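Local atomic coordinates of sesquisabinene B synthase 2 (Santalum album, PDB entry 6A2A), a protein that probably cyclises farnesyl diphosphate to the sesquiterpene sesquisabinene B, as a metal-dependent lyase of the plant terpene synthase family. Residues D316-V321 and R348-P353; A381-D386 and L422-Y427; E83-V88 and E103-V108; T75-T80 and S109-D114. One frame throughout, in Å; residues are numbered along the deposited sequence.

Contact 1 of 4, residues D316-V321 and R348-P353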
loop_
_atom_site.group_PDB
_atom_site.type_symbol
_atom_site.label_atom_id
_atom_site.label_comp_id
_atom_site.label_asym_id
_atom_site.label_seq_id
_atom_site.Cartn_x
_atom_site.Cartn_y
_atom_site.Cartn_z
ATOM N N ASP A 316 21.718 -2.159 6.051
ATOM C CA ASP A 316 22.935 -1.849 6.756
ATOM C C ASP A 316 23.099 -2.931 7.843
ATOM O O ASP A 316 24.108 -3.521 7.929
ATOM C CB ASP A 316 22.799 -0.499 7.386
ATOM C CG ASP A 316 24.029 -0.038 8.086
ATOM O OD1 ASP A 316 25.116 -0.270 7.657
ATOM O OD2 ASP A 316 23.880 0.634 9.063
ATOM N N ASP A 317 22.069 -3.183 8.634
ATOM C CA ASP A 317 22.113 -4.221 9.655
ATOM C C ASP A 317 22.376 -5.615 9.053
ATOM O O ASP A 317 23.092 -6.389 9.594
ATOM C CB ASP A 317 20.862 -4.237 10.508
ATOM C CG ASP A 317 20.767 -3.059 11.431
ATOM O OD1 ASP A 317 21.693 -2.342 11.623
ATOM O OD2 ASP A 317 19.753 -2.844 11.995
ATOM N N VAL A 318 21.797 -5.905 7.901
ATOM C CA VAL A 318 22.038 -7.182 7.242
ATOM C C VAL A 318 23.530 -7.358 6.954
ATOM O O VAL A 318 24.075 -8.386 7.164
ATOM C CB VAL A 318 21.265 -7.308 5.924
ATOM C CG1 VAL A 318 21.752 -8.481 5.119
ATOM C CG2 VAL A 318 19.777 -7.412 6.190
ATOM N N TYR A 319 24.147 -6.314 6.440
ATOM C CA TYR A 319 25.545 -6.328 6.117
ATOM C C TYR A 319 26.440 -6.258 7.344
ATOM O O TYR A 319 27.431 -6.909 7.411
ATOM C CB TYR A 319 25.896 -5.226 5.135
ATOM C CG TYR A 319 25.620 -5.604 3.693
ATOM C CD1 TYR A 319 24.335 -5.736 3.226
ATOM C CD2 TYR A 319 26.639 -5.805 2.798
ATOM C CE1 TYR A 319 24.094 -6.083 1.914
ATOM C CE2 TYR A 319 26.407 -6.144 1.492
ATOM C CZ TYR A 319 25.132 -6.276 1.041
ATOM O OH TYR A 319 24.894 -6.637 -0.233
ATOM N N ASP A 320 26.035 -5.514 8.341
ATOM C CA ASP A 320 26.865 -5.356 9.504
ATOM C C ASP A 320 26.702 -6.377 10.606
ATOM O O ASP A 320 27.647 -6.785 11.203
ATOM C CB ASP A 320 26.629 -4.005 10.116
ATOM C CG ASP A 320 27.856 -3.426 10.634
ATOM O OD1 ASP A 320 28.603 -2.919 9.818
ATOM O OD2 ASP A 320 28.123 -3.504 11.821
ATOM N N VAL A 321 25.469 -6.724 10.907
ATOM C CA VAL A 321 25.207 -7.593 11.996
ATOM C C VAL A 321 24.358 -8.811 11.712
ATOM O O VAL A 321 23.564 -9.173 12.513
ATOM C CB VAL A 321 24.610 -6.812 13.184
ATOM C CG1 VAL A 321 25.623 -5.884 13.784
ATOM C CG2 VAL A 321 23.401 -6.030 12.778
ATOM N N ARG A 348 15.791 -16.808 4.804
ATOM C CA ARG A 348 14.623 -15.979 4.927
ATOM C C ARG A 348 14.959 -14.569 5.445
ATOM O O ARG A 348 14.506 -13.547 4.854
ATOM C CB ARG A 348 13.660 -16.687 5.876
ATOM C CG ARG A 348 12.510 -15.829 6.349
ATOM C CD ARG A 348 11.580 -16.572 7.284
ATOM N NE ARG A 348 10.420 -15.771 7.584
ATOM C CZ ARG A 348 9.308 -15.744 6.855
ATOM N NH1 ARG A 348 9.231 -16.451 5.742
ATOM N NH2 ARG A 348 8.352 -14.909 7.190
ATOM N N ASN A 349 15.717 -14.459 6.551
ATOM C CA ASN A 349 15.928 -13.143 7.127
ATOM C C ASN A 349 16.814 -12.241 6.265
ATOM O O ASN A 349 16.889 -11.027 6.571
ATOM C CB ASN A 349 16.468 -13.213 8.558
ATOM C CG ASN A 349 15.496 -13.779 9.571
ATOM O OD1 ASN A 349 14.265 -13.816 9.327
ATOM N ND2 ASN A 349 16.051 -14.254 10.693
ATOM N N ILE A 350 17.494 -12.769 5.267
ATOM C CA ILE A 350 18.288 -11.987 4.351
ATOM C C ILE A 350 17.501 -11.801 3.058
ATOM O O ILE A 350 17.546 -10.744 2.439
ATOM C CB ILE A 350 19.661 -12.650 4.133
ATOM C CG1 ILE A 350 20.412 -12.716 5.475
ATOM C CG2 ILE A 350 20.468 -11.930 3.057
ATOM C CD1 ILE A 350 21.753 -13.430 5.407
ATOM N N ARG A 351 16.774 -12.840 2.647
ATOM C CA ARG A 351 15.998 -12.830 1.427
ATOM C C ARG A 351 14.852 -11.795 1.491
ATOM O O ARG A 351 14.562 -11.147 0.465
ATOM C CB ARG A 351 15.371 -14.206 1.167
ATOM C CG ARG A 351 15.004 -14.460 -0.282
ATOM C CD ARG A 351 14.278 -15.778 -0.524
ATOM N NE ARG A 351 14.852 -16.875 0.227
ATOM C CZ ARG A 351 14.210 -17.966 0.631
ATOM N NH1 ARG A 351 13.023 -18.285 0.123
ATOM N NH2 ARG A 351 14.765 -18.718 1.568
ATOM N N MET A 352 14.239 -11.641 2.634
ATOM C CA MET A 352 13.054 -10.720 2.763
ATOM C C MET A 352 13.504 -9.260 2.594
ATOM O O MET A 352 12.957 -8.522 1.736
ATOM C CB MET A 352 12.276 -11.009 4.039
ATOM C CG MET A 352 11.416 -12.288 3.883
ATOM S SD MET A 352 10.537 -12.762 5.345
ATOM C CE MET A 352 9.515 -11.306 5.570
ATOM N N PRO A 353 14.571 -8.827 3.299
ATOM C CA PRO A 353 15.137 -7.500 2.969
ATOM C C PRO A 353 15.522 -7.328 1.498
ATOM O O PRO A 353 15.341 -6.245 0.891
ATOM C CB PRO A 353 16.381 -7.422 3.861
ATOM C CG PRO A 353 16.012 -8.283 5.069
ATOM C CD PRO A 353 15.247 -9.421 4.433
#
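Val-318 and Ile-350 mark the nearest approach of two helices running in roughly opposite directions, with 6.7 Å between their CA atoms. Both helices belong to the all-helical metal-binding domain of the class I terpene synthase fold, and helix 299-321 carries the aspartate-rich DDxxD motif in this very turn. Its Asp-316 and Asp-320 bind magnesium in a structure of this protein, though no metal sits on them in this chain. They project from a different side of the helix than Val-318, so the contact packs the back of the motif and not its metal-binding side.

That packing is wholly apolar. With CG1 anti to the backbone N (chi1 168°), Val-318 spreads its two methyls over different partners. CG1 reaches the branch methyl of Ile-350, 4.2 Å from its CG2, while CG2 lies against the ring of Pro-353. Leu-328 of helix 325-337 and Phe-277 also pack against Val-318. Pro-353 has no N-H to return to the previous turn, and helix 348-372 kinks there. At the outer side of that helix, Arg-348 donates to backbone oxygens of Leu-369 and Lys-370 of the second subunit. In the valine-proline pair, Val-318 CG2 stands 4.0 Å from CG and 4.1 Å from CB of Pro-353.

Contact 2 of 4, residues A381-D386 and L422-Y427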
loop_
_atom_site.group_PDB
_atom_site.type_symbol
_atom_site.label_atom_id
_atom_site.label_comp_id
_atom_site.label_asym_id
_atom_site.label_seq_id
_atom_site.Cartn_x
_atom_site.Cartn_y
_atom_site.Cartn_z
ATOM N N ALA A 381 17.832 1.131 -9.207
ATOM C CA ALA A 381 18.691 -0.095 -9.199
ATOM C C ALA A 381 20.166 0.289 -9.092
ATOM O O ALA A 381 20.910 -0.313 -8.327
ATOM C CB ALA A 381 18.406 -0.938 -10.432
ATOM N N LYS A 382 20.559 1.347 -9.801
ATOM C CA LYS A 382 21.912 1.819 -9.849
ATOM C C LYS A 382 22.373 2.354 -8.488
ATOM O O LYS A 382 23.463 2.008 -8.038
ATOM C CB LYS A 382 22.049 2.925 -10.906
ATOM C CG LYS A 382 23.443 3.553 -10.932
ATOM C CD LYS A 382 24.521 2.578 -11.302
ATOM C CE LYS A 382 25.795 3.310 -11.680
ATOM N NZ LYS A 382 26.959 2.396 -11.658
ATOM N N VAL A 383 21.554 3.200 -7.825
ATOM C CA VAL A 383 22.015 3.738 -6.540
ATOM C C VAL A 383 22.069 2.638 -5.485
ATOM O O VAL A 383 22.970 2.650 -4.634
ATOM C CB VAL A 383 21.220 4.965 -6.062
ATOM C CG1 VAL A 383 21.416 6.093 -7.064
ATOM C CG2 VAL A 383 19.721 4.663 -5.866
ATOM N N TRP A 384 21.210 1.636 -5.521
ATOM C CA TRP A 384 21.361 0.518 -4.588
ATOM C C TRP A 384 22.627 -0.315 -4.880
ATOM O O TRP A 384 23.349 -0.642 -3.955
ATOM C CB TRP A 384 20.106 -0.346 -4.595
ATOM C CG TRP A 384 19.084 0.159 -3.604
ATOM C CD1 TRP A 384 17.975 0.913 -3.855
ATOM C CD2 TRP A 384 19.138 0.027 -2.171
ATOM N NE1 TRP A 384 17.292 1.168 -2.679
ATOM C CE2 TRP A 384 17.972 0.618 -1.632
ATOM C CE3 TRP A 384 20.022 -0.592 -1.288
ATOM C CZ2 TRP A 384 17.717 0.661 -0.260
ATOM C CZ3 TRP A 384 19.757 -0.568 0.055
ATOM C CH2 TRP A 384 18.576 -0.012 0.560
ATOM N N SER A 385 22.905 -0.587 -6.144
ATOM C CA SER A 385 24.124 -1.269 -6.514
ATOM C C SER A 385 25.341 -0.472 -6.016
ATOM O O SER A 385 26.186 -1.023 -5.351
ATOM C CB SER A 385 24.181 -1.484 -8.005
ATOM O OG SER A 385 25.480 -1.865 -8.397
ATOM N N ASP A 386 25.360 0.841 -6.227
ATOM C CA ASP A 386 26.484 1.681 -5.750
ATOM C C ASP A 386 26.609 1.563 -4.217
ATOM O O ASP A 386 27.715 1.437 -3.655
ATOM C CB ASP A 386 26.291 3.128 -6.169
ATOM C CG ASP A 386 26.472 3.410 -7.631
ATOM O OD1 ASP A 386 27.034 2.563 -8.394
ATOM O OD2 ASP A 386 26.124 4.567 -8.049
ATOM N N LEU A 422 19.425 8.386 -1.322
ATOM C CA LEU A 422 18.246 9.151 -0.939
ATOM C C LEU A 422 18.127 10.419 -1.782
ATOM O O LEU A 422 17.021 10.761 -2.180
ATOM C CB LEU A 422 18.327 9.481 0.554
ATOM C CG LEU A 422 18.062 8.286 1.464
ATOM C CD1 LEU A 422 18.503 8.567 2.880
ATOM C CD2 LEU A 422 16.609 7.896 1.412
ATOM N N LEU A 423 19.234 11.112 -2.036
ATOM C CA LEU A 423 19.166 12.392 -2.785
ATOM C C LEU A 423 18.876 12.197 -4.278
ATOM O O LEU A 423 18.036 12.896 -4.860
ATOM C CB LEU A 423 20.439 13.220 -2.570
ATOM C CG LEU A 423 20.535 13.915 -1.208
ATOM C CD1 LEU A 423 21.914 14.498 -1.079
ATOM C CD2 LEU A 423 19.497 14.981 -1.001
ATOM N N VAL A 424 19.576 11.272 -4.929
ATOM C CA VAL A 424 19.299 10.991 -6.318
ATOM C C VAL A 424 17.860 10.526 -6.476
ATOM O O VAL A 424 17.163 10.970 -7.417
ATOM C CB VAL A 424 20.282 9.971 -6.885
ATOM C CG1 VAL A 424 19.848 9.465 -8.244
ATOM C CG2 VAL A 424 21.699 10.520 -6.881
ATOM N N THR A 425 17.371 9.700 -5.550
ATOM C CA THR A 425 15.973 9.295 -5.605
ATOM C C THR A 425 15.059 10.521 -5.496
ATOM O O THR A 425 14.120 10.655 -6.252
ATOM C CB THR A 425 15.645 8.242 -4.548
ATOM O OG1 THR A 425 16.492 7.101 -4.779
ATOM C CG2 THR A 425 14.191 7.823 -4.606
ATOM N N SER A 426 15.336 11.419 -4.553
ATOM C CA SER A 426 14.530 12.614 -4.378
ATOM C C SER A 426 14.491 13.463 -5.663
ATOM O O SER A 426 13.455 14.073 -5.948
ATOM C CB SER A 426 14.983 13.391 -3.189
ATOM O OG SER A 426 16.134 14.214 -3.407
ATOM N N TYR A 427 15.623 13.542 -6.351
ATOM C CA TYR A 427 15.745 14.309 -7.591
ATOM C C TYR A 427 14.899 13.656 -8.704
ATOM O O TYR A 427 14.110 14.340 -9.411
ATOM C CB TYR A 427 17.209 14.419 -7.990
ATOM C CG TYR A 427 17.434 15.157 -9.287
ATOM C CD1 TYR A 427 17.659 16.522 -9.290
ATOM C CD2 TYR A 427 17.563 14.479 -10.488
ATOM C CE1 TYR A 427 17.941 17.210 -10.464
ATOM C CE2 TYR A 427 17.855 15.153 -11.677
ATOM C CZ TYR A 427 18.024 16.521 -11.668
ATOM O OH TYR A 427 18.325 17.148 -12.852
#
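Val-383 projects from helix 377-400 directly at Val-424 of helix 419-430, and almost everything that passes between the two segments goes through its two methyls. At CB the side chain forks, CG1 lying anti to the carbonyl carbon (chi1 -63°) and CG2 between the backbone N and the carbonyl carbon. CG1 meets Val-424, lying 3.9 Å from its CG1 and 4.0 Å from its CB, so one methyl rests on the base and one branch of the opposing valine. CG2 heads for the next residue along, where it comes within 4.2 Å of Thr-425 OG1. That is a plain van der Waals touch: the hydroxyl is hydrogen-bonded to Asn-421 O in its own helix, which leaves a buried polar atom satisfied while its flank packs against a methyl.

The next residue, Ser-426, also bonds back into its own helix. Its OG reaches Leu-423 O at 2.7 Å, approaching 17° from the carbonyl plane, and Tyr-427 N shares the same oxygen. Within helix 377-400, Lys-382 NZ and Asp-386 OD1 form a weak salt bridge at 3.3 Å, while the other carboxylate oxygen, OD2, takes Asn-443 ND2.

The pair lies inside the helical bundle of the metal-binding domain. Helix 436-443 touches Val-424 through Asn-443, whereas Thr-425 turns to Glu-305 of helix 299-321 and Ile-364 of helix 348-372, and helix 521-535 packs on Leu-423 and Ser-426.

Contact 3 of 4, residues E83-V88 and E103-V108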
loop_
_atom_site.group_PDB
_atom_site.type_symbol
_atom_site.label_atom_id
_atom_site.label_comp_id
_atom_site.label_asym_id
_atom_site.label_seq_id
_atom_site.Cartn_x
_atom_site.Cartn_y
_atom_site.Cartn_z
ATOM N N GLU A 83 12.775 41.067 11.984
ATOM C CA GLU A 83 12.532 40.260 13.145
ATOM C C GLU A 83 11.238 39.469 12.952
ATOM O O GLU A 83 11.189 38.279 13.322
ATOM C CB GLU A 83 12.530 41.145 14.416
ATOM C CG GLU A 83 13.884 41.534 14.893
ATOM C CD GLU A 83 13.864 42.605 15.991
ATOM O OE1 GLU A 83 12.763 43.169 16.228
ATOM O OE2 GLU A 83 14.914 42.867 16.583
ATOM N N PHE A 84 10.200 40.039 12.324
ATOM C CA PHE A 84 8.973 39.400 12.165
ATOM C C PHE A 84 9.105 38.236 11.164
ATOM O O PHE A 84 8.582 37.140 11.433
ATOM C CB PHE A 84 7.926 40.386 11.650
ATOM C CG PHE A 84 6.514 39.903 11.722
ATOM C CD1 PHE A 84 5.831 39.911 12.922
ATOM C CD2 PHE A 84 5.850 39.440 10.596
ATOM C CE1 PHE A 84 4.532 39.458 13.004
ATOM C CE2 PHE A 84 4.547 38.986 10.688
ATOM C CZ PHE A 84 3.886 39.004 11.893
ATOM N N ILE A 85 9.771 38.480 10.039
ATOM C CA ILE A 85 9.897 37.385 9.028
ATOM C C ILE A 85 10.885 36.311 9.531
ATOM O O ILE A 85 10.739 35.135 9.137
ATOM C CB ILE A 85 10.276 37.938 7.638
ATOM C CG1 ILE A 85 11.596 38.695 7.650
ATOM C CG2 ILE A 85 9.149 38.785 7.060
ATOM C CD1 ILE A 85 12.224 38.865 6.293
ATOM N N ASP A 86 11.845 36.650 10.376
ATOM C CA ASP A 86 12.702 35.649 11.081
ATOM C C ASP A 86 11.840 34.765 11.969
ATOM O O ASP A 86 11.954 33.583 11.947
ATOM C CB ASP A 86 13.859 36.281 11.810
ATOM C CG ASP A 86 14.935 35.258 12.217
ATOM O OD1 ASP A 86 15.280 34.421 11.317
ATOM O OD2 ASP A 86 15.473 35.328 13.367
ATOM N N THR A 87 10.891 35.371 12.689
ATOM C CA THR A 87 9.901 34.652 13.524
ATOM C C THR A 87 8.997 33.747 12.696
ATOM O O THR A 87 8.759 32.583 13.050
ATOM C CB THR A 87 9.047 35.686 14.310
ATOM O OG1 THR A 87 9.969 36.441 15.073
ATOM C CG2 THR A 87 8.044 35.041 15.220
ATOM N N VAL A 88 8.525 34.237 11.571
ATOM C CA VAL A 88 7.672 33.446 10.691
ATOM C C VAL A 88 8.426 32.175 10.247
ATOM O O VAL A 88 7.907 31.106 10.255
ATOM C CB VAL A 88 7.243 34.260 9.427
ATOM C CG1 VAL A 88 6.549 33.405 8.400
ATOM C CG2 VAL A 88 6.337 35.400 9.779
ATOM N N GLU A 103 9.366 39.276 -0.676
ATOM C CA GLU A 103 9.027 40.654 -1.044
ATOM C C GLU A 103 9.356 41.565 0.133
ATOM O O GLU A 103 9.966 42.587 -0.054
ATOM C CB GLU A 103 7.571 40.715 -1.514
ATOM C CG GLU A 103 7.394 39.969 -2.836
ATOM C CD GLU A 103 6.072 40.122 -3.563
ATOM O OE1 GLU A 103 5.013 40.074 -2.901
ATOM O OE2 GLU A 103 6.111 40.269 -4.804
ATOM N N ALA A 104 9.092 41.113 1.351
ATOM C CA ALA A 104 9.520 41.884 2.513
ATOM C C ALA A 104 11.037 42.027 2.547
ATOM O O ALA A 104 11.523 43.106 2.809
ATOM C CB ALA A 104 8.962 41.287 3.800
ATOM N N VAL A 105 11.801 40.951 2.281
ATOM C CA VAL A 105 13.245 40.983 2.371
ATOM C C VAL A 105 13.831 41.923 1.318
ATOM O O VAL A 105 14.786 42.657 1.588
ATOM C CB VAL A 105 13.814 39.561 2.204
ATOM C CG1 VAL A 105 15.299 39.548 1.889
ATOM C CG2 VAL A 105 13.504 38.774 3.452
ATOM N N VAL A 106 13.282 41.838 0.129
ATOM C CA VAL A 106 13.725 42.709 -0.989
ATOM C C VAL A 106 13.519 44.189 -0.597
ATOM O O VAL A 106 14.460 44.989 -0.663
ATOM C CB VAL A 106 12.969 42.362 -2.286
ATOM C CG1 VAL A 106 13.220 43.400 -3.373
ATOM C CG2 VAL A 106 13.330 40.971 -2.804
ATOM N N MET A 107 12.313 44.504 -0.196
ATOM C CA MET A 107 11.956 45.860 0.388
ATOM C C MET A 107 13.018 46.313 1.393
ATOM O O MET A 107 13.646 47.386 1.238
ATOM C CB MET A 107 10.603 45.812 1.102
ATOM C CG MET A 107 9.402 46.117 0.211
ATOM S SD MET A 107 8.857 47.844 0.312
ATOM C CE MET A 107 8.630 48.218 -1.429
ATOM N N VAL A 108 13.307 45.498 2.418
ATOM C CA VAL A 108 14.321 45.888 3.355
ATOM C C VAL A 108 15.657 46.075 2.620
ATOM O O VAL A 108 16.465 46.948 3.018
ATOM C CB VAL A 108 14.433 44.916 4.557
ATOM C CG1 VAL A 108 15.584 45.249 5.464
ATOM C CG2 VAL A 108 13.155 44.873 5.360
#
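Ile-85 of helix 78-90 bridges the gap to helix 98-110, pressing its branch methyl onto Ala-104 and its far end toward Val-105. CG2 is 4.1 Å from Ala-104 CB, a methyl-to-methyl touch that the small alanine permits with the backbones 7.9 Å apart at the CA atoms of Ile-85 and Ala-104. CG1 stands between the backbone N and the carbonyl carbon (chi1 59°), which sends CD1 toward Val-105 CG2; the two side chains cross at about a right angle, but the modelled separation of these methyls is doubtful.

One shell out, Ile-72 of helix 55-73 also packs on Ile-85, and Val-105 rests on Ile-130 of helix 121-133 and on Ile-136. Helix 78-90 is tied to helix 121-133 by a salt bridge from Asp-86 to Arg-129 and a hydrogen bond between Glu-83 OE2 and His-122 NE2. Farther round the same helix, Thr-87 OG1 bonds to Glu-83 O at 2.8 Å, on the opposite face of the carbonyl plane from Thr-87 N.

Two consecutive antiparallel helices joined by a short connection, with an aliphatic seam between them, make an antiparallel helical hairpin within the all-helical N-terminal domain of plant terpene synthases.

Contact 4 of 4, residues T75-T80 and S109-D114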
loop_
_atom_site.group_PDB
_atom_site.type_symbol
_atom_site.label_atom_id
_atom_site.label_comp_id
_atom_site.label_asym_id
_atom_site.label_seq_id
_atom_site.Cartn_x
_atom_site.Cartn_y
_atom_site.Cartn_z
ATOM N N THR A 75 3.522 47.970 6.674
ATOM C CA THR A 75 4.695 48.797 6.932
ATOM C C THR A 75 5.101 48.643 8.389
ATOM O O THR A 75 4.229 48.723 9.278
ATOM C CB THR A 75 4.452 50.294 6.684
ATOM O OG1 THR A 75 3.716 50.378 5.474
ATOM C CG2 THR A 75 5.736 51.084 6.576
ATOM N N MET A 76 6.391 48.359 8.567
ATOM C CA MET A 76 7.047 48.307 9.844
ATOM C C MET A 76 8.382 49.001 9.708
ATOM O O MET A 76 8.871 49.128 8.589
ATOM C CB MET A 76 7.282 46.843 10.256
ATOM C CG MET A 76 6.015 46.066 10.406
ATOM S SD MET A 76 6.390 44.376 10.935
ATOM C CE MET A 76 4.749 43.674 10.939
ATOM N N GLU A 77 9.010 49.395 10.822
ATOM C CA GLU A 77 10.408 49.739 10.781
ATOM C C GLU A 77 11.183 48.523 10.251
ATOM O O GLU A 77 10.738 47.387 10.453
ATOM C CB GLU A 77 10.934 50.125 12.161
ATOM C CG GLU A 77 10.261 51.367 12.746
ATOM C CD GLU A 77 10.363 52.593 11.860
ATOM O OE1 GLU A 77 11.440 52.843 11.296
ATOM O OE2 GLU A 77 9.349 53.292 11.750
ATOM N N PRO A 78 12.291 48.758 9.534
ATOM C CA PRO A 78 12.986 47.661 8.842
ATOM C C PRO A 78 13.510 46.576 9.794
ATOM O O PRO A 78 13.431 45.380 9.469
ATOM C CB PRO A 78 14.202 48.293 8.168
ATOM C CG PRO A 78 14.304 49.670 8.830
ATOM C CD PRO A 78 12.857 50.020 9.060
ATOM N N LEU A 79 14.077 46.966 10.925
ATOM C CA LEU A 79 14.548 45.920 11.855
ATOM C C LEU A 79 13.354 45.092 12.325
ATOM O O LEU A 79 13.444 43.857 12.442
ATOM C CB LEU A 79 15.296 46.549 13.023
ATOM C CG LEU A 79 15.819 45.546 14.047
ATOM C CD1 LEU A 79 16.790 44.567 13.393
ATOM C CD2 LEU A 79 16.476 46.273 15.207
ATOM N N THR A 80 12.229 45.757 12.590
ATOM C CA THR A 80 11.065 45.104 13.120
ATOM C C THR A 80 10.539 44.131 12.057
ATOM O O THR A 80 10.128 43.047 12.375
ATOM C CB THR A 80 10.008 46.144 13.548
ATOM O OG1 THR A 80 10.628 46.953 14.565
ATOM C CG2 THR A 80 8.752 45.510 14.080
ATOM N N SER A 109 15.950 45.303 1.552
ATOM C CA SER A 109 17.278 45.484 0.960
ATOM C C SER A 109 17.328 46.847 0.233
ATOM O O SER A 109 18.408 47.352 0.010
ATOM C CB SER A 109 17.691 44.337 0.043
ATOM O OG SER A 109 16.967 44.381 -1.166
ATOM N N LYS A 110 16.172 47.405 -0.069
ATOM C CA LYS A 110 16.010 48.669 -0.857
ATOM C C LYS A 110 15.799 49.894 0.056
ATOM O O LYS A 110 15.766 51.030 -0.426
ATOM C CB LYS A 110 14.792 48.544 -1.782
ATOM C CG LYS A 110 14.944 47.613 -2.983
ATOM C CD LYS A 110 16.382 47.332 -3.355
ATOM C CE LYS A 110 16.658 47.405 -4.843
ATOM N NZ LYS A 110 16.570 46.077 -5.495
ATOM N N TYR A 111 15.573 49.689 1.353
ATOM C CA TYR A 111 15.461 50.798 2.310
ATOM C C TYR A 111 16.737 51.632 2.238
ATOM O O TYR A 111 17.834 51.130 2.418
ATOM C CB TYR A 111 15.248 50.239 3.715
ATOM C CG TYR A 111 14.785 51.235 4.739
ATOM C CD1 TYR A 111 15.693 51.972 5.475
ATOM C CD2 TYR A 111 13.437 51.386 5.017
ATOM C CE1 TYR A 111 15.267 52.881 6.429
ATOM C CE2 TYR A 111 13.002 52.280 5.974
ATOM C CZ TYR A 111 13.915 53.029 6.689
ATOM O OH TYR A 111 13.458 53.908 7.643
ATOM N N GLU A 112 16.597 52.925 1.972
ATOM C CA GLU A 112 17.734 53.713 1.463
ATOM C C GLU A 112 18.661 54.114 2.609
ATOM O O GLU A 112 19.882 54.067 2.460
ATOM C CB GLU A 112 17.203 54.912 0.664
ATOM C CG GLU A 112 15.974 54.552 -0.172
ATOM C CD GLU A 112 15.730 55.377 -1.424
ATOM O OE1 GLU A 112 15.036 56.410 -1.319
ATOM O OE2 GLU A 112 16.208 54.967 -2.507
ATOM N N ASN A 113 18.100 54.448 3.765
ATOM C CA ASN A 113 18.925 54.925 4.859
ATOM C C ASN A 113 19.333 53.734 5.737
ATOM O O ASN A 113 18.474 53.005 6.180
ATOM C CB ASN A 113 18.185 55.992 5.675
ATOM C CG ASN A 113 19.117 56.698 6.631
ATOM O OD1 ASN A 113 19.631 56.090 7.559
ATOM N ND2 ASN A 113 19.395 57.965 6.378
ATOM N N ASP A 114 20.623 53.580 5.972
ATOM C CA ASP A 114 21.177 52.457 6.708
ATOM C C ASP A 114 21.356 52.757 8.205
ATOM O O ASP A 114 21.899 51.942 8.937
ATOM C CB ASP A 114 22.538 52.115 6.125
ATOM C CG ASP A 114 22.446 51.471 4.752
ATOM O OD1 ASP A 114 21.448 50.806 4.450
ATOM O OD2 ASP A 114 23.393 51.649 3.955
HETATM O O HOH W 1 11.144 53.643 8.548
#
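A single water links Tyr-111 OH to Glu-77 OE1. The water oxygen lies a short 2.5 Å from Tyr-111 OH. To Glu-77 OE1 the same water donates a hydrogen bond of 2.9 Å. The two side-chain oxygens, Tyr-111 OH and Glu-77 OE1, are 4.3 Å apart and do not bond directly, so the water carries the polar half of this contact. The apolar half is Pro-78, which brings CG and CD over one face of the tyrosine, the two side chains crossing at about a right angle. Its CG stands 4.0 Å from the ring centroid and only 9° off the normal, a well-centred CH-pi contact. CD sits toward the hydroxyl side, 3.8 Å from Tyr-111 CE2.

Tyr-111 swings its ring away from its own N (chi1 -166°), which carries it from the loop after helix 98-110 across to the start of helix 78-90. Glu-77 holds the N-cap position of that helix and Pro-78 its first turn, a place where a missing N-H costs no helix bond. Asn-113 O lies in plane at the edge of the tyrosine ring, and Trp-116 meets both the ring, at about 85°, and the proline. Putting an alanine at Pro-78 would probably strip the tyrosine face of its CH-pi partner and let the ring turn, weakening its hold on the shared water.

The contact thus joins two chemistries at one phenol: its pi face takes up proline C-H groups, while its hydroxyl, on an exposed residue, meets a water that relays it to the glutamate.

How the contacts relate
The four contacts fall into two pairs, one in each family region of the chain. Contacts 3 and 4 come first and share helices 78-90 and 98-110; contact 3 is nested inside the loop closed by contact 4, their centres are 10 Å apart, and they touch, with Val-108 against Pro-78 and Phe-84 against Met-76. In the metal-binding domain, contact 1 joins helices 299-321 and 348-372; contact 2 follows in series, joining 377-400, the next helix, to 419-430, centres 19 Å apart without touching. Between the pairs, centres lie 37 to 58 Å apart, on opposite sides of the chain's centre. Each pair therefore joins helices within its own region, and none spans the two.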